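Local coordinates for protein yjcS (Bacillus subtilis, PDB 1Q8B), which is of unknown function but belongs to the antibiotic biosynthesis monooxygenase family and may catalyse an oxidation of a small organic molecule, at residues N29-M32 and K33-K37; E73-K76 and I77-K81; H83-D86 and V87-Q90. All coordinates share one frame; numbering follows the deposited sequence.

Contact 1 of 3, residues N29-M32 and K33-K37; sequences NEIM and KEFKK
The carbonyl oxygen of Glu30 collects three modest bonds. It accepts weak bonds from the amides of Lys33 and Glu34 one turn on, and a water donates to it while also donating to the carboxylate of Glu34, at 3.0 Å from OE2. This is a polar flank of helix 28-42, an amphipathic helix packed against the antiparallel sheet of an alpha-beta fold, as in dimeric alpha-beta barrel proteins. A long acidic chain suits the place: Glu34 OE2 also forms a salt bridge with Lys37 NZ at 3.3 Å, and OE1 is bonded to Gln90 NE2. With two partners for OE2 and a third at OE1, the carboxylate is restrained from turning.

The inner side is apolar. Ile31 and Phe35, one turn apart, lie side by side and point the same way. The CG2 branch of Ile31 stands anti to the backbone N and meets the ring at CE1, 3.9 Å away, while Ile31 O lies in the plane of the ring, off its CD1 edge. Both side chains pack on Ile63 of strand 62-69, where a branched aliphatic and a flat ring fill the layer between helix and sheet. The backbone bond from Phe35 N to Ile31 O, 3.2 Å long, joins the same two residues.

Met32, present as selenomethionine, makes a Met-aromatic contact: SE lies 5.5 Å from the centroid of the Phe35 ring, 42° off its normal. Bends at chi2 and chi3 (-50° and -53°) fold the flexible chain forward along the helix. Its methyl CE thereby comes 4.0 Å from Phe35 CB and rests against the aliphatic part of Lys36, 3.8 Å from that residue's CE.

Contact 2 of 3, residues E73-K76 and I77-K81; sequences EAVK and IHFTK
With CG1 of Val75 anti to its backbone N (chi1 178°) and CG of Phe79 beside its own N (chi1 -68°), the two side chains run the same way from successive turns and meet at 3.6 Å between Val75 CG1 and Phe79 CE1. A branched residue gives the ring an apolar methyl to lie against, and the ring's CD1 also comes 3.0 Å from Val75 O. On one face of that ring sits His78, its CD2 3.7 Å above the plane and over the centre.

Here helix 72-78 runs out. The bond from Ile77 N to Glu73 O is short, 2.8 Å, and lies nearly along the C=O axis, but Phe79 N has only weak bonds back to Val75 O and Lys76 O. Thr80 suits the exit: its hydroxyl donates to a lone pair of Ile77 O, at 2.7 Å from OG1, and Thr80 N binds the same oxygen.

Val75 faces Trp69 of strand 62-69 and Ile16 of strand 13-22, while His78 bonds through ND1 to Glu45. Consistent with a dimeric alpha-beta barrel fold, the helix end also meets the second subunit: Ile77 packs on Val95 of its strand 93-103, and Thr80 OG1 is bonded to the backbone N of that Val95.

Contact 3 of 3, residues H83-D86 and V87-Q90; sequences HTID and VQKQ
Lys89 leaves the backbone one turn beyond Ile85 and crosses it through CB, CG and CD. Its CB sits 3.5 Å from Ile85 O, and CG, set beside the backbone N by chi1, comes closer still to the same oxygen, at 3.1 Å. CD then meets the CG2 branch of Ile85 at 3.5 Å. A bend at chi3 (65°) turns CE aside and leaves NZ 4.3 Å from Asp86 OD2, beyond a salt bridge. The firmer partner of NZ is Glu91 of the second subunit, with which it forms a salt bridge. A lysine suits this position because its methylenes pack on the isoleucine while its charge reaches the neighbouring chain.

Two bonds between residues four apart run beneath: Lys89 N binds Ile85 O at 2.8 Å, and Gln88 N binds Thr84 O in its carbonyl plane. Residues 83 to 88 lie on helix 82-88, which in this ferredoxin-like, dimeric alpha-beta barrel type of fold lies beside helix 28-42. His83 and Thr84 both touch Leu38 of that helix, and His83 NE2 is hydrogen-bonded to Glu45. Thr84 suits its place by offering a methyl for packing and a hydroxyl that bonds to His78 O.

Val87 packs its CG2 on the backbone, 3.6 Å from His83 O. On a more exposed flank the extended chain of Gln88 crosses Ile85, bringing NE2 to 3.7 Å from Ile85 CA, with the aliphatic CG1 also near. Gln90 has an amide able to serve two acceptors: besides its bond to Glu34, NE2 gives a weak one, 3.4 Å long, to Asp86 O.

How the contacts relate
Contacts 1 and 2 are partly buried, each setting an apolar side against the sheet; contact 3 lies mostly at the surface and is richer in polar chains. Contacts 1 and 2 are on opposite sides of the chain's centre, with centres about 20 Å apart, and do not touch. Contact 3 meets both: it reaches helix 28-42 through Glu34 and Gln90, and the end of helix 72-78 where Ile85 packs on the backbone oxygens of Phe79 and Thr80. The second subunit touches contacts 2 and 3 but not contact 1, so dimer-facing chemistry appears as side-chain-to-backbone bonds and packing in contact 2, and as a salt bridge in contact 3.

Contact 1 of 3, residues N29-M32 and K33-K37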
ATOM      1  N   ASN A  29      -8.993 -10.492 -22.267  1.00 31.39           N
ATOM      2  CA  ASN A  29     -10.158  -9.653 -21.998  1.00 32.38           C
ATOM      3  C   ASN A  29     -10.550  -9.783 -20.539  1.00 31.45           C
ATOM      4  O   ASN A  29     -10.837  -8.789 -19.876  1.00 31.50           O
ATOM      5  CB  ASN A  29     -11.350 -10.059 -22.869  1.00 35.00           C
ATOM      6  CG  ASN A  29     -11.026 -10.053 -24.346  1.00 37.70           C
ATOM      7  OD1 ASN A  29     -10.600  -9.032 -24.897  1.00 39.28           O
ATOM      8  ND2 ASN A  29     -11.227 -11.198 -25.002  1.00 39.26           N
ATOM      9  N   GLU A  30     -10.576 -11.017 -20.044  1.00 30.64           N
ATOM     10  CA  GLU A  30     -10.929 -11.260 -18.653  1.00 30.07           C
ATOM     11  C   GLU A  30      -9.949 -10.500 -17.765  1.00 28.76           C
ATOM     12  O   GLU A  30     -10.346  -9.824 -16.810  1.00 27.92           O
ATOM     13  CB  GLU A  30     -10.848 -12.753 -18.328  1.00 31.98           C
ATOM     14  CG  GLU A  30     -11.849 -13.634 -19.064  1.00 35.60           C
ATOM     15  CD  GLU A  30     -11.795 -15.092 -18.604  1.00 37.90           C
ATOM     16  OE1 GLU A  30     -12.520 -15.928 -19.188  1.00 39.70           O
ATOM     17  OE2 GLU A  30     -11.033 -15.405 -17.657  1.00 39.24           O
ATOM     18  N   ILE A  31      -8.666 -10.621 -18.091  1.00 26.82           N
ATOM     19  CA  ILE A  31      -7.621  -9.949 -17.334  1.00 26.01           C
ATOM     20  C   ILE A  31      -7.810  -8.437 -17.358  1.00 25.67           C
ATOM     21  O   ILE A  31      -7.745  -7.783 -16.319  1.00 25.29           O
ATOM     22  CB  ILE A  31      -6.217 -10.304 -17.885  1.00 26.10           C
ATOM     23  CG1 ILE A  31      -5.938 -11.800 -17.665  1.00 25.61           C
ATOM     24  CG2 ILE A  31      -5.153  -9.437 -17.205  1.00 25.38           C
ATOM     25  CD1 ILE A  31      -4.685 -12.319 -18.360  1.00 24.90           C
HETATM   26  N   MSE A  32      -8.062  -7.880 -18.538  1.00 25.82           N
HETATM   27  CA  MSE A  32      -8.249  -6.441 -18.643  1.00 26.26           C
HETATM   28  C   MSE A  32      -9.443  -5.923 -17.853  1.00 26.32           C
HETATM   29  O   MSE A  32      -9.422  -4.789 -17.386  1.00 26.21           O
HETATM   30  CB  MSE A  32      -8.357  -6.013 -20.107  1.00 27.04           C
HETATM   31  CG  MSE A  32      -7.015  -5.952 -20.818  1.00 27.43           C
HETATM   32 SE   MSE A  32      -5.663  -4.922 -19.827  1.00 31.48          SE
HETATM   33  CE  MSE A  32      -6.653  -3.276 -19.557  1.00 28.15           C
ATOM     34  N   LYS A  33     -10.483  -6.739 -17.698  1.00 27.00           N
ATOM     35  CA  LYS A  33     -11.649  -6.309 -16.928  1.00 27.37           C
ATOM     36  C   LYS A  33     -11.237  -6.059 -15.486  1.00 26.82           C
ATOM     37  O   LYS A  33     -11.719  -5.126 -14.846  1.00 26.78           O
ATOM     38  CB  LYS A  33     -12.757  -7.362 -16.971  1.00 29.22           C
ATOM     39  CG  LYS A  33     -13.565  -7.339 -18.255  1.00 31.45           C
ATOM     40  CD  LYS A  33     -14.691  -8.362 -18.221  1.00 33.46           C
ATOM     41  CE  LYS A  33     -15.600  -8.218 -19.438  1.00 34.73           C
ATOM     42  NZ  LYS A  33     -14.862  -8.367 -20.727  1.00 35.82           N
ATOM     43  N   GLU A  34     -10.339  -6.900 -14.980  1.00 26.19           N
ATOM     44  CA  GLU A  34      -9.847  -6.756 -13.616  1.00 25.05           C
ATOM     45  C   GLU A  34      -9.036  -5.481 -13.512  1.00 24.07           C
ATOM     46  O   GLU A  34      -9.108  -4.768 -12.509  1.00 23.57           O
ATOM     47  CB  GLU A  34      -8.987  -7.958 -13.219  1.00 25.61           C
ATOM     48  CG  GLU A  34      -9.805  -9.145 -12.776  1.00 26.44           C
ATOM     49  CD  GLU A  34     -10.751  -8.786 -11.637  1.00 27.29           C
ATOM     50  OE1 GLU A  34     -10.265  -8.507 -10.519  1.00 26.76           O
ATOM     51  OE2 GLU A  34     -11.980  -8.771 -11.868  1.00 28.24           O
ATOM     52  N   PHE A  35      -8.265  -5.186 -14.554  1.00 23.44           N
ATOM     53  CA  PHE A  35      -7.470  -3.970 -14.545  1.00 22.69           C
ATOM     54  C   PHE A  35      -8.342  -2.726 -14.700  1.00 22.65           C
ATOM     55  O   PHE A  35      -8.004  -1.660 -14.190  1.00 22.70           O
ATOM     56  CB  PHE A  35      -6.382  -4.036 -15.620  1.00 22.03           C
ATOM     57  CG  PHE A  35      -5.144  -4.751 -15.162  1.00 21.18           C
ATOM     58  CD1 PHE A  35      -5.098  -6.137 -15.121  1.00 20.94           C
ATOM     59  CD2 PHE A  35      -4.058  -4.035 -14.681  1.00 20.48           C
ATOM     60  CE1 PHE A  35      -3.996  -6.794 -14.603  1.00 20.93           C
ATOM     61  CE2 PHE A  35      -2.955  -4.683 -14.163  1.00 20.03           C
ATOM     62  CZ  PHE A  35      -2.924  -6.063 -14.122  1.00 20.63           C
ATOM     63  N   LYS A  36      -9.472  -2.856 -15.386  1.00 22.29           N
ATOM     64  CA  LYS A  36     -10.360  -1.714 -15.537  1.00 22.88           C
ATOM     65  C   LYS A  36     -11.050  -1.423 -14.213  1.00 22.52           C
ATOM     66  O   LYS A  36     -11.260  -0.266 -13.860  1.00 21.79           O
ATOM     67  CB  LYS A  36     -11.381  -1.972 -16.643  1.00 24.21           C
ATOM     68  CG  LYS A  36     -10.758  -1.883 -18.030  1.00 26.52           C
ATOM     69  CD  LYS A  36     -10.108  -0.514 -18.225  1.00 28.32           C
ATOM     70  CE  LYS A  36      -9.190  -0.460 -19.433  1.00 28.96           C
ATOM     71  NZ  LYS A  36      -8.552   0.888 -19.516  1.00 30.17           N
ATOM     72  N   LYS A  37     -11.394  -2.468 -13.466  1.00 22.53           N
ATOM     73  CA  LYS A  37     -12.027  -2.256 -12.172  1.00 22.91           C
ATOM     74  C   LYS A  37     -11.002  -1.607 -11.251  1.00 22.24           C
ATOM     75  O   LYS A  37     -11.323  -0.679 -10.499  1.00 22.58           O
ATOM     76  CB  LYS A  37     -12.507  -3.578 -11.576  1.00 24.86           C
ATOM     77  CG  LYS A  37     -13.600  -4.264 -12.395  1.00 28.38           C
ATOM     78  CD  LYS A  37     -14.389  -5.270 -11.565  1.00 30.89           C
ATOM     79  CE  LYS A  37     -13.478  -6.301 -10.917  1.00 32.90           C
ATOM     80  NZ  LYS A  37     -14.219  -7.190  -9.969  1.00 35.69           N
TER
HETATM   81  O   HOH W   1     -12.740  -9.858 -14.614  1.00 53.24           O

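Contact 2 of 3, residues E73-K76 and I77-K81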
ATOM      1  N   GLU A  73       4.660   8.581  -1.489  1.00 28.11           N
ATOM      2  CA  GLU A  73       3.884   7.883  -0.464  1.00 28.54           C
ATOM      3  C   GLU A  73       2.545   7.427  -1.022  1.00 27.00           C
ATOM      4  O   GLU A  73       2.037   6.378  -0.629  1.00 27.36           O
ATOM      5  CB  GLU A  73       3.634   8.766   0.767  1.00 30.88           C
ATOM      6  CG  GLU A  73       4.872   9.403   1.353  1.00 35.15           C
ATOM      7  CD  GLU A  73       5.169  10.748   0.721  1.00 37.91           C
ATOM      8  OE1 GLU A  73       4.344  11.677   0.899  1.00 39.54           O
ATOM      9  OE2 GLU A  73       6.216  10.878   0.045  1.00 39.12           O
ATOM     10  N   ALA A  74       1.974   8.213  -1.933  1.00 24.73           N
ATOM     11  CA  ALA A  74       0.690   7.859  -2.530  1.00 23.52           C
ATOM     12  C   ALA A  74       0.783   6.491  -3.210  1.00 22.35           C
ATOM     13  O   ALA A  74      -0.168   5.712  -3.188  1.00 22.05           O
ATOM     14  CB  ALA A  74       0.261   8.926  -3.536  1.00 22.88           C
ATOM     15  N   VAL A  75       1.935   6.206  -3.807  1.00 21.86           N
ATOM     16  CA  VAL A  75       2.159   4.926  -4.481  1.00 21.67           C
ATOM     17  C   VAL A  75       2.129   3.795  -3.456  1.00 21.59           C
ATOM     18  O   VAL A  75       1.508   2.760  -3.678  1.00 21.18           O
ATOM     19  CB  VAL A  75       3.532   4.891  -5.210  1.00 21.63           C
ATOM     20  CG1 VAL A  75       3.747   3.530  -5.854  1.00 21.92           C
ATOM     21  CG2 VAL A  75       3.592   5.976  -6.264  1.00 21.26           C
ATOM     22  N   LYS A  76       2.812   3.999  -2.333  1.00 21.80           N
ATOM     23  CA  LYS A  76       2.848   3.001  -1.275  1.00 21.91           C
ATOM     24  C   LYS A  76       1.459   2.813  -0.671  1.00 20.89           C
ATOM     25  O   LYS A  76       1.038   1.685  -0.422  1.00 20.54           O
ATOM     26  CB  LYS A  76       3.870   3.411  -0.211  1.00 23.58           C
ATOM     27  CG  LYS A  76       5.301   3.240  -0.709  1.00 27.23           C
ATOM     28  CD  LYS A  76       6.346   3.824   0.222  1.00 29.41           C
ATOM     29  CE  LYS A  76       7.741   3.549  -0.327  1.00 31.20           C
ATOM     30  NZ  LYS A  76       8.807   4.264   0.429  1.00 33.79           N
ATOM     31  N   ILE A  77       0.747   3.917  -0.447  1.00 20.22           N
ATOM     32  CA  ILE A  77      -0.613   3.854   0.098  1.00 20.00           C
ATOM     33  C   ILE A  77      -1.486   3.041  -0.858  1.00 19.73           C
ATOM     34  O   ILE A  77      -2.318   2.237  -0.432  1.00 19.28           O
ATOM     35  CB  ILE A  77      -1.212   5.270   0.277  1.00 19.88           C
ATOM     36  CG1 ILE A  77      -0.601   5.936   1.511  1.00 20.62           C
ATOM     37  CG2 ILE A  77      -2.720   5.192   0.423  1.00 20.05           C
ATOM     38  CD1 ILE A  77      -0.979   7.382   1.684  1.00 20.50           C
ATOM     39  N   HIS A  78      -1.279   3.262  -2.152  1.00 19.00           N
ATOM     40  CA  HIS A  78      -2.002   2.547  -3.195  1.00 18.61           C
ATOM     41  C   HIS A  78      -1.920   1.031  -3.004  1.00 18.91           C
ATOM     42  O   HIS A  78      -2.916   0.325  -3.168  1.00 18.82           O
ATOM     43  CB  HIS A  78      -1.419   2.920  -4.562  1.00 18.53           C
ATOM     44  CG  HIS A  78      -1.835   2.011  -5.681  1.00 17.38           C
ATOM     45  ND1 HIS A  78      -3.152   1.821  -6.044  1.00 17.52           N
ATOM     46  CD2 HIS A  78      -1.099   1.268  -6.541  1.00 16.90           C
ATOM     47  CE1 HIS A  78      -3.208   1.002  -7.080  1.00 16.90           C
ATOM     48  NE2 HIS A  78      -1.976   0.652  -7.402  1.00 16.93           N
ATOM     49  N   PHE A  79      -0.736   0.530  -2.661  1.00 18.83           N
ATOM     50  CA  PHE A  79      -0.569  -0.904  -2.491  1.00 19.77           C
ATOM     51  C   PHE A  79      -1.099  -1.466  -1.184  1.00 20.47           C
ATOM     52  O   PHE A  79      -1.010  -2.671  -0.957  1.00 21.07           O
ATOM     53  CB  PHE A  79       0.897  -1.306  -2.678  1.00 20.22           C
ATOM     54  CG  PHE A  79       1.379  -1.138  -4.080  1.00 20.28           C
ATOM     55  CD1 PHE A  79       2.137  -0.034  -4.442  1.00 20.74           C
ATOM     56  CD2 PHE A  79       1.012  -2.051  -5.064  1.00 21.41           C
ATOM     57  CE1 PHE A  79       2.521   0.163  -5.769  1.00 20.96           C
ATOM     58  CE2 PHE A  79       1.392  -1.862  -6.397  1.00 21.16           C
ATOM     59  CZ  PHE A  79       2.146  -0.751  -6.745  1.00 20.61           C
ATOM     60  N   THR A  80      -1.646  -0.606  -0.325  1.00 20.11           N
ATOM     61  CA  THR A  80      -2.224  -1.076   0.930  1.00 19.88           C
ATOM     62  C   THR A  80      -3.739  -1.182   0.753  1.00 20.20           C
ATOM     63  O   THR A  80      -4.420  -1.841   1.535  1.00 20.31           O
ATOM     64  CB  THR A  80      -1.938  -0.121   2.103  1.00 19.77           C
ATOM     65  OG1 THR A  80      -2.701   1.080   1.941  1.00 19.59           O
ATOM     66  CG2 THR A  80      -0.461   0.219   2.172  1.00 19.89           C
ATOM     67  N   LYS A  81      -4.260  -0.531  -0.284  1.00 20.41           N
ATOM     68  CA  LYS A  81      -5.692  -0.551  -0.568  1.00 21.03           C
ATOM     69  C   LYS A  81      -6.135  -1.968  -0.896  1.00 22.04           C
ATOM     70  O   LYS A  81      -5.407  -2.714  -1.551  1.00 22.63           O
ATOM     71  CB  LYS A  81      -6.013   0.348  -1.760  1.00 20.56           C
ATOM     72  CG  LYS A  81      -5.531   1.778  -1.627  1.00 20.21           C
ATOM     73  CD  LYS A  81      -6.204   2.484  -0.479  1.00 18.96           C
ATOM     74  CE  LYS A  81      -5.864   3.956  -0.503  1.00 19.18           C
ATOM     75  NZ  LYS A  81      -6.478   4.677   0.649  1.00 19.43           N
TER

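Contact 3 of 3, residues H83-D86 and V87-Q90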
ATOM      1  N   HIS A  83      -8.549  -2.906  -2.926  1.00 22.89           N
ATOM      2  CA  HIS A  83      -8.819  -3.094  -4.351  1.00 22.24           C
ATOM      3  C   HIS A  83      -7.539  -3.407  -5.114  1.00 21.97           C
ATOM      4  O   HIS A  83      -7.564  -4.091  -6.138  1.00 22.48           O
ATOM      5  CB  HIS A  83      -9.536  -1.874  -4.970  1.00 21.95           C
ATOM      6  CG  HIS A  83      -8.827  -0.566  -4.778  1.00 22.27           C
ATOM      7  ND1 HIS A  83      -9.330   0.440  -3.980  1.00 21.26           N
ATOM      8  CD2 HIS A  83      -7.682  -0.082  -5.314  1.00 22.11           C
ATOM      9  CE1 HIS A  83      -8.526   1.487  -4.033  1.00 21.34           C
ATOM     10  NE2 HIS A  83      -7.518   1.196  -4.835  1.00 21.57           N
ATOM     11  N   THR A  84      -6.415  -2.921  -4.603  1.00 21.41           N
ATOM     12  CA  THR A  84      -5.134  -3.188  -5.232  1.00 20.67           C
ATOM     13  C   THR A  84      -4.697  -4.604  -4.875  1.00 21.07           C
ATOM     14  O   THR A  84      -4.355  -5.396  -5.749  1.00 21.30           O
ATOM     15  CB  THR A  84      -4.071  -2.203  -4.753  1.00 19.83           C
ATOM     16  OG1 THR A  84      -4.489  -0.869  -5.064  1.00 19.73           O
ATOM     17  CG2 THR A  84      -2.748  -2.480  -5.434  1.00 19.63           C
ATOM     18  N   ILE A  85      -4.728  -4.930  -3.587  1.00 21.71           N
ATOM     19  CA  ILE A  85      -4.325  -6.256  -3.123  1.00 22.17           C
ATOM     20  C   ILE A  85      -5.180  -7.370  -3.737  1.00 22.80           C
ATOM     21  O   ILE A  85      -4.684  -8.470  -3.991  1.00 23.18           O
ATOM     22  CB  ILE A  85      -4.386  -6.334  -1.582  1.00 21.82           C
ATOM     23  CG1 ILE A  85      -3.370  -5.363  -0.982  1.00 21.84           C
ATOM     24  CG2 ILE A  85      -4.099  -7.748  -1.113  1.00 22.15           C
ATOM     25  CD1 ILE A  85      -3.509  -5.169   0.516  1.00 21.99           C
ATOM     26  N   ASP A  86      -6.457  -7.088  -3.984  1.00 23.30           N
ATOM     27  CA  ASP A  86      -7.349  -8.076  -4.586  1.00 24.13           C
ATOM     28  C   ASP A  86      -6.826  -8.549  -5.947  1.00 24.38           C
ATOM     29  O   ASP A  86      -6.853  -9.739  -6.253  1.00 24.64           O
ATOM     30  CB  ASP A  86      -8.753  -7.490  -4.753  1.00 25.59           C
ATOM     31  CG  ASP A  86      -9.562  -7.523  -3.467  1.00 26.93           C
ATOM     32  OD1 ASP A  86     -10.640  -6.886  -3.429  1.00 27.04           O
ATOM     33  OD2 ASP A  86      -9.127  -8.195  -2.502  1.00 28.27           O
ATOM     34  N   VAL A  87      -6.357  -7.616  -6.766  1.00 24.53           N
ATOM     35  CA  VAL A  87      -5.824  -7.960  -8.083  1.00 24.83           C
ATOM     36  C   VAL A  87      -4.484  -8.679  -7.912  1.00 25.65           C
ATOM     37  O   VAL A  87      -4.172  -9.639  -8.615  1.00 25.03           O
ATOM     38  CB  VAL A  87      -5.607  -6.688  -8.941  1.00 24.40           C
ATOM     39  CG1 VAL A  87      -5.000  -7.056 -10.292  1.00 24.22           C
ATOM     40  CG2 VAL A  87      -6.924  -5.965  -9.131  1.00 24.02           C
ATOM     41  N   GLN A  88      -3.705  -8.196  -6.952  1.00 26.68           N
ATOM     42  CA  GLN A  88      -2.389  -8.735  -6.643  1.00 27.73           C
ATOM     43  C   GLN A  88      -2.461 -10.220  -6.271  1.00 27.35           C
ATOM     44  O   GLN A  88      -1.655 -11.029  -6.734  1.00 27.44           O
ATOM     45  CB  GLN A  88      -1.801  -7.915  -5.497  1.00 29.57           C
ATOM     46  CG  GLN A  88      -0.316  -8.021  -5.301  1.00 32.34           C
ATOM     47  CD  GLN A  88       0.193  -7.003  -4.284  1.00 34.55           C
ATOM     48  OE1 GLN A  88       1.361  -7.040  -3.882  1.00 36.17           O
ATOM     49  NE2 GLN A  88      -0.684  -6.087  -3.864  1.00 35.12           N
ATOM     50  N   LYS A  89      -3.441 -10.571  -5.447  1.00 26.98           N
ATOM     51  CA  LYS A  89      -3.625 -11.947  -5.003  1.00 26.58           C
ATOM     52  C   LYS A  89      -3.937 -12.913  -6.142  1.00 26.29           C
ATOM     53  O   LYS A  89      -3.809 -14.126  -5.982  1.00 26.37           O
ATOM     54  CB  LYS A  89      -4.735 -11.994  -3.949  1.00 27.35           C
ATOM     55  CG  LYS A  89      -4.391 -11.213  -2.686  1.00 28.33           C
ATOM     56  CD  LYS A  89      -5.625 -10.834  -1.878  1.00 30.11           C
ATOM     57  CE  LYS A  89      -6.357 -12.048  -1.330  1.00 31.17           C
ATOM     58  NZ  LYS A  89      -7.505 -11.636  -0.465  1.00 31.77           N
ATOM     59  N   GLN A  90      -4.341 -12.377  -7.292  1.00 25.96           N
ATOM     60  CA  GLN A  90      -4.668 -13.200  -8.458  1.00 25.58           C
ATOM     61  C   GLN A  90      -3.425 -13.635  -9.227  1.00 25.55           C
ATOM     62  O   GLN A  90      -3.492 -14.520 -10.079  1.00 25.57           O
ATOM     63  CB  GLN A  90      -5.619 -12.440  -9.391  1.00 25.37           C
ATOM     64  CG  GLN A  90      -6.980 -12.185  -8.770  1.00 25.65           C
ATOM     65  CD  GLN A  90      -7.929 -11.456  -9.692  1.00 25.51           C
ATOM     66  OE1 GLN A  90      -8.237 -11.929 -10.782  1.00 26.74           O
ATOM     67  NE2 GLN A  90      -8.400 -10.298  -9.257  1.00 25.63           N
TER